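PDB 3AJX: 3-hexulose-6-phosphate synthase from Mycobacterium gastri, which is an enzyme of the orotidine 5'-phosphate decarboxylase/HUMPS family, a magnesium-binding TIM barrel that assembles here as a dimer. Local coordinates for residues A[65-70]-A[95-100]; A[79-84]-A[104-109]; A[2-7]-A[182-187]. The protein carries 1 engineered substitution. One frame throughout, in Å; residues are numbered along the deposited sequence.

Interaction 1 of 3, residues A[65-70]-A[95-100]; sequences AGELEA and AVKAAQ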
loop_
_atom_site.group_PDB
_atom_site.type_symbol
_atom_site.label_atom_id
_atom_site.label_comp_id
_atom_site.label_asym_id
_atom_site.label_seq_id
_atom_site.Cartn_x
_atom_site.Cartn_y
_atom_site.Cartn_z
ATOM N N ALA A 65 -1.067 -9.728 3.850
ATOM C CA ALA A 65 -1.417 -10.769 2.881
ATOM C C ALA A 65 -0.294 -10.786 1.844
ATOM O O ALA A 65 -0.521 -10.618 0.644
ATOM C CB ALA A 65 -2.757 -10.460 2.216
ATOM N N GLY A 66 0.926 -10.977 2.335
ATOM C CA GLY A 66 2.090 -10.976 1.471
ATOM C C GLY A 66 2.074 -11.980 0.339
ATOM O O GLY A 66 2.373 -11.637 -0.808
ATOM N N GLU A 67 1.736 -13.225 0.649
ATOM C CA GLU A 67 1.714 -14.254 -0.381
ATOM C C GLU A 67 0.662 -13.951 -1.442
ATOM O O GLU A 67 0.927 -14.082 -2.637
ATOM C CB GLU A 67 1.444 -15.617 0.247
ATOM C CG GLU A 67 1.624 -16.779 -0.709
ATOM C CD GLU A 67 1.320 -18.100 -0.049
ATOM O OE1 GLU A 67 0.182 -18.259 0.443
ATOM O OE2 GLU A 67 2.212 -18.969 -0.009
ATOM N N LEU A 68 -0.525 -13.539 -1.010
ATOM C CA LEU A 68 -1.600 -13.241 -1.950
ATOM C C LEU A 68 -1.282 -12.088 -2.898
ATOM O O LEU A 68 -1.407 -12.234 -4.114
ATOM C CB LEU A 68 -2.898 -12.933 -1.199
ATOM C CG LEU A 68 -4.094 -12.555 -2.083
ATOM C CD1 LEU A 68 -4.412 -13.692 -3.057
ATOM C CD2 LEU A 68 -5.296 -12.255 -1.203
ATOM N N GLU A 69 -0.875 -10.944 -2.353
ATOM C CA GLU A 69 -0.565 -9.798 -3.200
ATOM C C GLU A 69 0.598 -10.078 -4.142
ATOM O O GLU A 69 0.585 -9.654 -5.297
ATOM C CB GLU A 69 -0.275 -8.549 -2.353
ATOM C CG GLU A 69 -1.522 -7.976 -1.691
ATOM C CD GLU A 69 -1.405 -6.496 -1.368
ATOM O OE1 GLU A 69 -0.440 -5.848 -1.831
ATOM O OE2 GLU A 69 -2.295 -5.977 -0.661
ATOM N N ALA A 70 1.602 -10.798 -3.662
ATOM C CA ALA A 70 2.739 -11.117 -4.510
ATOM C C ALA A 70 2.267 -12.042 -5.629
ATOM O O ALA A 70 2.565 -11.819 -6.803
ATOM C CB ALA A 70 3.829 -11.798 -3.696
ATOM N N ALA A 95 5.391 -13.394 0.740
ATOM C CA ALA A 95 5.684 -12.873 -0.587
ATOM C C ALA A 95 6.874 -13.636 -1.170
ATOM O O ALA A 95 6.881 -13.986 -2.352
ATOM C CB ALA A 95 6.001 -11.386 -0.508
ATOM N N VAL A 96 7.881 -13.888 -0.340
ATOM C CA VAL A 96 9.061 -14.616 -0.788
ATOM C C VAL A 96 8.682 -16.033 -1.226
ATOM O O VAL A 96 9.223 -16.553 -2.203
ATOM C CB VAL A 96 10.136 -14.671 0.327
ATOM C CG1 VAL A 96 11.218 -15.691 -0.022
ATOM C CG2 VAL A 96 10.767 -13.287 0.498
ATOM N N LYS A 97 7.738 -16.645 -0.519
ATOM C CA LYS A 97 7.302 -17.996 -0.860
ATOM C C LYS A 97 6.671 -17.982 -2.254
ATOM O O LYS A 97 6.912 -18.879 -3.069
ATOM C CB LYS A 97 6.303 -18.498 0.186
ATOM C CG LYS A 97 6.037 -19.990 0.136
ATOM C CD LYS A 97 5.208 -20.412 1.338
ATOM C CE LYS A 97 5.084 -21.919 1.424
ATOM N NZ LYS A 97 4.254 -22.340 2.591
ATOM N N ALA A 98 5.877 -16.956 -2.536
ATOM C CA ALA A 98 5.247 -16.849 -3.848
ATOM C C ALA A 98 6.319 -16.596 -4.907
ATOM O O ALA A 98 6.248 -17.131 -6.012
ATOM C CB ALA A 98 4.227 -15.724 -3.857
ATOM N N ALA A 99 7.316 -15.781 -4.571
ATOM C CA ALA A 99 8.386 -15.495 -5.520
ATOM C C ALA A 99 9.141 -16.780 -5.870
ATOM O O ALA A 99 9.456 -17.025 -7.033
ATOM C CB ALA A 99 9.342 -14.452 -4.937
ATOM N N GLN A 100 9.422 -17.601 -4.863
ATOM C CA GLN A 100 10.131 -18.856 -5.091
ATOM C C GLN A 100 9.319 -19.779 -5.986
ATOM O O GLN A 100 9.861 -20.426 -6.881
ATOM C CB GLN A 100 10.415 -19.552 -3.757
ATOM C CG GLN A 100 11.554 -18.933 -2.974
ATOM C CD GLN A 100 12.898 -19.161 -3.638
ATOM O OE1 GLN A 100 13.379 -20.294 -3.722
ATOM N NE2 GLN A 100 13.507 -18.086 -4.125
HETATM O O HOH W 1 1.704 -21.000 1.578
#
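The flat group here is the Glu67 carboxylate, met at one oxygen: the Glu67 and Lys97 side chains cross obliquely, CD of Lys97 3.6 Å from OE2 of Glu67. This pairing roofs the seam between two neighbouring outer helices of a TIM barrel, 66-75 and 89-102. Their local axes come within 7.5 Å at 43°, a close approach made possible by small residues at the crossing. Glu67 has CG anti to its backbone N (chi1 -171°) and Lys97 does the same with a fully extended chain, so both polar ends reach the solvent-facing side. The charges stay 4.7 Å apart between Glu67 OE2 and Lys97 NZ, too far for a salt bridge, and a water joins them instead, donating to the carboxylate and accepting from the ammonium.

Further in, the contact turns apolar. The methyl of Ala70 lodges against helix 89-102, its CB 3.9 Å from CB of Ala95 and equally far from CB of Ala98. Deeper still, Ala70 and Ala95 rest on Val81 and Val83 of strand 80-84. The second subunit borders the start of helix 66-75, where its Asp138 accepts a hydrogen bond from Gly66 N and its Lys37 makes a salt bridge with Glu69. Between the backbones, CA of Ala95 lies 3.5 Å from the carbonyl O of Gly66, in a strongly bent CA-H...O contact.

Interaction 2 of 3, residues A[79-84]-A[104-109]; sequences DLVTVL and KGVVVD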
loop_
_atom_site.group_PDB
_atom_site.type_symbol
_atom_site.label_atom_id
_atom_site.label_comp_id
_atom_site.label_asym_id
_atom_site.label_seq_id
_atom_site.Cartn_x
_atom_site.Cartn_y
_atom_site.Cartn_z
ATOM N N ASP A 79 7.724 -9.370 -12.689
ATOM C CA ASP A 79 8.913 -10.183 -12.481
ATOM C C ASP A 79 9.409 -9.918 -11.068
ATOM O O ASP A 79 10.050 -10.764 -10.449
ATOM C CB ASP A 79 10.000 -9.805 -13.484
ATOM C CG ASP A 79 9.600 -10.116 -14.911
ATOM O OD1 ASP A 79 9.484 -9.166 -15.716
ATOM O OD2 ASP A 79 9.398 -11.313 -15.214
ATOM N N LEU A 80 9.098 -8.725 -10.570
ATOM C CA LEU A 80 9.487 -8.308 -9.229
ATOM C C LEU A 80 8.315 -7.574 -8.589
ATOM O O LEU A 80 7.574 -6.866 -9.269
ATOM C CB LEU A 80 10.690 -7.360 -9.290
ATOM C CG LEU A 80 12.016 -7.903 -9.834
ATOM C CD1 LEU A 80 12.989 -6.746 -10.049
ATOM C CD2 LEU A 80 12.588 -8.926 -8.868
ATOM N N VAL A 81 8.152 -7.748 -7.281
ATOM C CA VAL A 81 7.081 -7.086 -6.549
ATOM C C VAL A 81 7.654 -6.524 -5.258
ATOM O O VAL A 81 8.589 -7.091 -4.693
ATOM C CB VAL A 81 5.942 -8.066 -6.191
ATOM C CG1 VAL A 81 5.354 -8.669 -7.456
ATOM C CG2 VAL A 81 6.460 -9.152 -5.267
ATOM N N THR A 82 7.105 -5.403 -4.803
ATOM C CA THR A 82 7.576 -4.802 -3.564
ATOM C C THR A 82 6.662 -5.090 -2.394
ATOM O O THR A 82 5.439 -5.155 -2.537
ATOM C CB THR A 82 7.717 -3.261 -3.655
ATOM O OG1 THR A 82 6.468 -2.668 -4.025
ATOM C CG2 THR A 82 8.777 -2.886 -4.654
ATOM N N VAL A 83 7.286 -5.269 -1.235
ATOM C CA VAL A 83 6.601 -5.496 0.027
ATOM C C VAL A 83 7.271 -4.474 0.935
ATOM O O VAL A 83 8.481 -4.267 0.836
ATOM C CB VAL A 83 6.867 -6.906 0.588
ATOM C CG1 VAL A 83 6.195 -7.064 1.953
ATOM C CG2 VAL A 83 6.360 -7.953 -0.380
ATOM N N LEU A 84 6.498 -3.820 1.793
ATOM C CA LEU A 84 7.061 -2.816 2.695
ATOM C C LEU A 84 7.907 -3.434 3.801
ATOM O O LEU A 84 7.554 -4.466 4.365
ATOM C CB LEU A 84 5.946 -1.989 3.340
ATOM C CG LEU A 84 5.155 -1.075 2.409
ATOM C CD1 LEU A 84 4.051 -0.364 3.191
ATOM C CD2 LEU A 84 6.103 -0.063 1.776
ATOM N N LYS A 104 10.611 -15.956 -9.359
ATOM C CA LYS A 104 10.662 -14.510 -9.510
ATOM C C LYS A 104 11.209 -13.911 -8.222
ATOM O O LYS A 104 11.814 -14.628 -7.424
ATOM C CB LYS A 104 9.271 -13.969 -9.859
ATOM C CG LYS A 104 8.879 -14.303 -11.305
ATOM C CD LYS A 104 7.486 -13.829 -11.683
ATOM C CE LYS A 104 7.232 -14.052 -13.175
ATOM N NZ LYS A 104 5.863 -13.640 -13.605
ATOM N N GLY A 105 11.020 -12.616 -7.998
ATOM C CA GLY A 105 11.589 -12.054 -6.791
ATOM C C GLY A 105 10.868 -10.942 -6.069
ATOM O O GLY A 105 10.049 -10.221 -6.635
ATOM N N VAL A 106 11.201 -10.811 -4.792
ATOM C CA VAL A 106 10.626 -9.788 -3.944
ATOM C C VAL A 106 11.653 -8.719 -3.623
ATOM O O VAL A 106 12.814 -9.016 -3.325
ATOM C CB VAL A 106 10.129 -10.376 -2.603
ATOM C CG1 VAL A 106 9.764 -9.250 -1.646
ATOM C CG2 VAL A 106 8.928 -11.269 -2.839
ATOM N N VAL A 107 11.215 -7.470 -3.699
ATOM C CA VAL A 107 12.055 -6.338 -3.365
ATOM C C VAL A 107 11.391 -5.719 -2.150
ATOM O O VAL A 107 10.199 -5.424 -2.172
ATOM C CB VAL A 107 12.092 -5.305 -4.506
ATOM C CG1 VAL A 107 12.828 -4.035 -4.046
ATOM C CG2 VAL A 107 12.777 -5.912 -5.717
ATOM N N VAL A 108 12.139 -5.547 -1.069
ATOM C CA VAL A 108 11.551 -4.940 0.113
ATOM C C VAL A 108 11.821 -3.440 0.068
ATOM O O VAL A 108 12.972 -3.008 0.030
ATOM C CB VAL A 108 12.125 -5.559 1.406
ATOM C CG1 VAL A 108 11.582 -4.821 2.623
ATOM C CG2 VAL A 108 11.749 -7.038 1.476
ATOM N N ASP A 109 10.745 -2.660 0.039
ATOM C CA ASP A 109 10.830 -1.204 -0.012
ATOM C C ASP A 109 10.984 -0.689 1.414
ATOM O O ASP A 109 10.067 -0.813 2.228
ATOM C CB ASP A 109 9.555 -0.637 -0.645
ATOM C CG ASP A 109 9.663 0.838 -0.950
ATOM O OD1 ASP A 109 10.461 1.523 -0.282
ATOM O OD2 ASP A 109 8.940 1.316 -1.849
HETATM O O HOH W 2 6.779 -12.000 -16.007
#
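Leu80 lays its CD2 methyl in the hollow beside Gly105, which has no side chain of its own, 3.6 Å from the Gly105 carbonyl O. Its CG is anti to the carbonyl carbon (chi1 -64°), which swings the branch across to strand 105-109. On the same face, turned to the barrel interior, Thr82 and Val107 stand side by side, CG2 of Thr82 reaching 4.1 Å from CB of Val107. On the other face Val106 sets its two methyls against Val81 and Val83, CG1 meeting CG2 of Val83 at 3.9 Å and CG2 meeting CG2 of Val81 at 4.1 Å. Helix 89-102 closes over this face, Ile92 on Val83 and Ala99 on Val106.

Five backbone hydrogen bonds hold this in register, the straightest from Val107 N to Val81 O (2.8 Å, 174°). At the strand starts a water links Asp79 OD2 to Lys104 NZ, while Asp79 OD1 takes Val56 N and Lys48, and Lys104 also donates to Ala78 O. At the far end the side chain of Asp109, about 5 Å from the magnesium ion, is held by Ile111 N and His134, and Thr82 OG1 bonds the metal ligand Asp59, a second-shell position. Twisted by 36°, the two strands belong to a beta-alpha-beta unit, helix 89-102 making the crossover, as repeated round a TIM barrel, their C-terminal ends facing the metal site.

Interaction 3 of 3, residues A[2-7]-A[182-187]; sequences KLQVAI and VAVAGG. With SO4 (sulfate ion), chain G.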
loop_
_atom_site.group_PDB
_atom_site.type_symbol
_atom_site.label_atom_id
_atom_site.label_comp_id
_atom_site.label_asym_id
_atom_site.label_seq_id
_atom_site.Cartn_x
_atom_site.Cartn_y
_atom_site.Cartn_z
ATOM N N LYS A 2 22.172 -1.183 -12.780
ATOM C CA LYS A 2 21.065 -1.110 -13.720
ATOM C C LYS A 2 20.261 0.171 -13.528
ATOM O O LYS A 2 20.376 0.844 -12.502
ATOM C CB LYS A 2 20.146 -2.314 -13.533
ATOM C CG LYS A 2 20.825 -3.648 -13.753
ATOM C CD LYS A 2 19.856 -4.790 -13.516
ATOM C CE LYS A 2 20.527 -6.136 -13.736
ATOM N NZ LYS A 2 19.565 -7.254 -13.538
ATOM N N LEU A 3 19.452 0.504 -14.529
ATOM C CA LEU A 3 18.615 1.692 -14.471
ATOM C C LEU A 3 17.155 1.279 -14.484
ATOM O O LEU A 3 16.731 0.484 -15.326
ATOM C CB LEU A 3 18.898 2.613 -15.662
ATOM C CG LEU A 3 18.049 3.888 -15.749
ATOM C CD1 LEU A 3 18.317 4.785 -14.544
ATOM C CD2 LEU A 3 18.383 4.622 -17.039
ATOM N N GLN A 4 16.391 1.826 -13.545
ATOM C CA GLN A 4 14.970 1.527 -13.425
ATOM C C GLN A 4 14.124 2.790 -13.557
ATOM O O GLN A 4 14.408 3.803 -12.913
ATOM C CB GLN A 4 14.700 0.861 -12.064
ATOM C CG GLN A 4 13.228 0.797 -11.643
ATOM C CD GLN A 4 13.021 -0.021 -10.377
ATOM O OE1 GLN A 4 12.013 0.126 -9.686
ATOM N NE2 GLN A 4 13.973 -0.897 -10.077
ATOM N N VAL A 5 13.093 2.737 -14.397
ATOM C CA VAL A 5 12.203 3.884 -14.545
ATOM C C VAL A 5 10.958 3.667 -13.686
ATOM O O VAL A 5 10.280 2.646 -13.799
ATOM C CB VAL A 5 11.776 4.114 -16.026
ATOM C CG1 VAL A 5 11.127 2.864 -16.602
ATOM C CG2 VAL A 5 10.809 5.293 -16.102
ATOM N N ALA A 6 10.683 4.619 -12.803
ATOM C CA ALA A 6 9.513 4.528 -11.938
ATOM C C ALA A 6 8.366 5.271 -12.605
ATOM O O ALA A 6 8.318 6.505 -12.583
ATOM C CB ALA A 6 9.817 5.137 -10.571
ATOM N N ILE A 7 7.451 4.518 -13.212
ATOM C CA ILE A 7 6.303 5.123 -13.878
ATOM C C ILE A 7 5.207 5.387 -12.848
ATOM O O ILE A 7 4.304 4.573 -12.647
ATOM C CB ILE A 7 5.758 4.208 -14.999
ATOM C CG1 ILE A 7 6.870 3.907 -16.008
ATOM C CG2 ILE A 7 4.592 4.893 -15.707
ATOM C CD1 ILE A 7 6.435 3.058 -17.189
ATOM N N VAL A 182 20.864 -1.061 -8.511
ATOM C CA VAL A 182 19.897 -0.387 -9.369
ATOM C C VAL A 182 19.710 1.072 -8.971
ATOM O O VAL A 182 19.624 1.395 -7.788
ATOM C CB VAL A 182 18.504 -1.070 -9.277
ATOM C CG1 VAL A 182 17.520 -0.377 -10.215
ATOM C CG2 VAL A 182 18.617 -2.553 -9.615
ATOM N N ALA A 183 19.664 1.951 -9.966
ATOM C CA ALA A 183 19.413 3.364 -9.732
ATOM C C ALA A 183 18.002 3.569 -10.278
ATOM O O ALA A 183 17.730 3.244 -11.434
ATOM C CB ALA A 183 20.410 4.227 -10.500
ATOM N N VAL A 184 17.102 4.080 -9.442
ATOM C CA VAL A 184 15.720 4.312 -9.853
ATOM C C VAL A 184 15.504 5.781 -10.186
ATOM O O VAL A 184 15.904 6.661 -9.427
ATOM C CB VAL A 184 14.721 3.929 -8.736
ATOM C CG1 VAL A 184 13.290 4.152 -9.213
ATOM C CG2 VAL A 184 14.925 2.481 -8.334
ATOM N N ALA A 185 14.874 6.040 -11.323
ATOM C CA ALA A 185 14.590 7.407 -11.730
ATOM C C ALA A 185 13.106 7.537 -12.058
ATOM O O ALA A 185 12.576 6.798 -12.890
ATOM C CB ALA A 185 15.436 7.782 -12.946
ATOM N N GLY A 186 12.439 8.470 -11.387
ATOM C CA GLY A 186 11.023 8.696 -11.619
ATOM C C GLY A 186 10.765 10.045 -12.266
ATOM O O GLY A 186 10.681 10.142 -13.489
ATOM N N GLY A 187 10.647 11.084 -11.443
ATOM C CA GLY A 187 10.385 12.420 -11.948
ATOM C C GLY A 187 11.388 12.921 -12.972
ATOM O O GLY A 187 11.032 13.683 -13.871
HETATM S S SO4 G . 11.712 9.517 -8.041
HETATM O O1 SO4 G . 10.847 10.640 -8.462
HETATM O O2 SO4 G . 11.902 9.538 -6.577
HETATM O O3 SO4 G . 13.025 9.640 -8.702
HETATM O O4 SO4 G . 11.080 8.245 -8.438
#
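Strands 2-7 and 182-185 run parallel at 26°, stitched by four nearly straight backbone hydrogen bonds that alternate in direction, from Ala183 N to Lys2 O at one end to Ala6 N to Ala185 O at the other; in that last bond the donor sits well above the carbonyl plane. On the face turned to the barrel interior, Gln4, with CG anti to the backbone N (chi1 166°) and the chain extended, runs alongside Val184, whose CG2 touches Gln4 CD at 3.7 Å, while CG1 of Val182 crosses at the base, 3.6 Å from Gln4 CB. Val184 turns its other methyl to Ala6, CG1 of Val184 to CB of Ala6 3.9 Å. On the opposite face Leu3 folds CD1 to within 3.5 Å of Ala183 O.

Past the strand end, a sulfate ion, probably from the crystallisation liquor, is gripped by the backbone: Gly186 N donates to its O3 at 3.0 Å and Gly187 N, at the start of helix 187-190, to its O1 in an almost linear bond. Gly166 N and Gln140 NE2 also bond it, consistent with the phosphate site of many phosphate-binding TIM barrels. The pair closes the barrel, joining first strand to last: strand 28-31 flanks 2-7 and brings the metal ligand Glu30 against Ala6 and Val184, while Leu202 of helix 195-204 packs on Leu3 and Ala185 from outside.

Interactions 2 and 3 are buried contacts of the barrel wall, their centres about 8 and 7 Å from the chain centre; both are parallel strand pairs of one sheet, and each brings its C-terminal end towards the magnesium ion. They differ in reach along the chain: 79-84 with 104-109 joins consecutive strands, whereas 2-7 with 182-187 closes the ring and encloses the other two contacts in its loop. Interaction 1 lies about 17 Å out, in the helical layer, its alanines buried and its charged pair exposed, with no hydrogen bond directly across it. A probable hydrogen bond from Lys104 N to Ala99 O ties it to interaction 2; interaction 3 stays about 15 Å away at the nearest atoms.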